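Local coordinates for protein OR486 (Synthetic construct, PDB 4R80) that is a de novo designed beta-sheet protein that adopts a cystatin fold and probably has no natural function, at residues A[15-18]-A[19-22]. Numbering follows the deposited sequence.
Sequences AKEK and ILEQ
Lys18 and Gln22, one turn apart near the C-terminal end of helix 4-22, lie on the single helix that packs against the four-stranded antiparallel sheet of this designed cystatin fold. Backbone i to i+4 bonds join the two turns: Leu20 N to Lys16 O is 2.9 Å, Ile19 N and Glu21 N bind Ala15 O and Glu17 O in the same way, and the last, Gln22 N to Lys18 O, is weak at 3.4 Å. Apolar packing occupies the buried side, where Ala15 meets Val42, and Ile19 meets Ile46 and Ile55 of the sheet; with chi1 at -56°, Ile19 CG1 stands beside its own nitrogen and comes 3.2 Å from Ala15 O. On the exposed side two like charges approach, Glu17 OE2 lying 3.6 Å from Glu21 OE2, their carboxylate planes 80° apart, which probably costs some electrostatic energy. Lys18, its chain bent at chi2 (61°), runs obliquely past the Gln22 amide; shortening it to an alanine would strip away the methylenes beyond CB, and is likely to set the Gln22 amide free to turn and to thin the packing against Ile71. Lys18 CE approaches Gln22 NE2 to 3.5 Å, a contact of methylene with amide.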
loop_
_atom_site.group_PDB
_atom_site.type_symbol
_atom_site.label_atom_id
_atom_site.label_comp_id
_atom_site.label_asym_id
_atom_site.label_seq_id
_atom_site.Cartn_x
_atom_site.Cartn_y
_atom_site.Cartn_z
ATOM N N ALA A 15 -4.049 -2.325 -0.742
ATOM C CA ALA A 15 -2.620 -2.290 -0.479
ATOM C C ALA A 15 -2.294 -2.674 0.961
ATOM O O ALA A 15 -1.378 -3.456 1.209
ATOM C CB ALA A 15 -2.088 -0.907 -0.775
ATOM N N LYS A 16 -3.050 -2.122 1.905
ATOM C CA LYS A 16 -2.795 -2.356 3.321
ATOM C C LYS A 16 -3.123 -3.790 3.731
ATOM O O LYS A 16 -2.392 -4.401 4.510
ATOM C CB LYS A 16 -3.579 -1.363 4.180
ATOM C CG LYS A 16 -3.304 -1.473 5.670
ATOM C CD LYS A 16 -4.131 -0.468 6.453
ATOM C CE LYS A 16 -3.968 -0.663 7.950
ATOM N NZ LYS A 16 -4.953 0.147 8.716
ATOM N N GLU A 17 -4.220 -4.321 3.201
ATOM C CA GLU A 17 -4.605 -5.701 3.472
ATOM C C GLU A 17 -3.541 -6.644 2.928
ATOM O O GLU A 17 -3.245 -7.679 3.524
ATOM C CB GLU A 17 -5.971 -6.018 2.860
ATOM C CG GLU A 17 -6.452 -7.445 3.099
ATOM C CD GLU A 17 -6.619 -7.775 4.573
ATOM O OE1 GLU A 17 -7.032 -6.886 5.346
ATOM O OE2 GLU A 17 -6.334 -8.928 4.958
ATOM N N LYS A 18 -2.969 -6.278 1.780
ATOM C CA LYS A 18 -1.870 -7.027 1.192
ATOM C C LYS A 18 -0.647 -7.074 2.105
ATOM O O LYS A 18 -0.006 -8.110 2.251
ATOM C CB LYS A 18 -1.484 -6.442 -0.168
ATOM C CG LYS A 18 -0.292 -7.127 -0.812
ATOM C CD LYS A 18 -0.567 -8.592 -1.076
ATOM C CE LYS A 18 0.370 -9.142 -2.132
ATOM N NZ LYS A 18 0.295 -10.625 -2.217
ATOM N N ILE A 19 -0.329 -5.937 2.723
ATOM C CA ILE A 19 0.810 -5.865 3.631
ATOM C C ILE A 19 0.535 -6.605 4.939
ATOM O O ILE A 19 1.423 -7.261 5.488
ATOM C CB ILE A 19 1.206 -4.402 3.921
ATOM C CG1 ILE A 19 1.494 -3.663 2.613
ATOM C CG2 ILE A 19 2.418 -4.341 4.834
ATOM C CD1 ILE A 19 2.507 -4.359 1.733
ATOM N N LEU A 20 -0.698 -6.508 5.429
ATOM C CA LEU A 20 -1.095 -7.187 6.660
ATOM C C LEU A 20 -0.988 -8.707 6.538
ATOM O O LEU A 20 -0.596 -9.387 7.487
ATOM C CB LEU A 20 -2.521 -6.795 7.054
ATOM C CG LEU A 20 -2.720 -5.393 7.635
ATOM C CD1 LEU A 20 -4.201 -5.048 7.697
ATOM C CD2 LEU A 20 -2.083 -5.275 9.010
ATOM N N GLU A 21 -1.341 -9.232 5.370
ATOM C CA GLU A 21 -1.270 -10.669 5.119
ATOM C C GLU A 21 0.169 -11.177 5.125
ATOM O O GLU A 21 0.461 -12.242 5.667
ATOM C CB GLU A 21 -1.960 -11.024 3.799
ATOM C CG GLU A 21 -3.474 -10.895 3.846
ATOM C CD GLU A 21 -4.125 -11.126 2.497
ATOM O OE1 GLU A 21 -3.395 -11.183 1.486
ATOM O OE2 GLU A 21 -5.368 -11.248 2.449
ATOM N N GLN A 22 1.065 -10.405 4.516
ATOM C CA GLN A 22 2.475 -10.769 4.445
ATOM C C GLN A 22 3.193 -10.491 5.762
ATOM O O GLN A 22 4.291 -10.993 5.999
ATOM C CB GLN A 22 3.164 -10.015 3.304
ATOM C CG GLN A 22 2.658 -10.383 1.920
ATOM C CD GLN A 22 3.416 -9.672 0.817
ATOM O OE1 GLN A 22 4.172 -8.733 1.073
ATOM N NE2 GLN A 22 3.220 -10.116 -0.419
#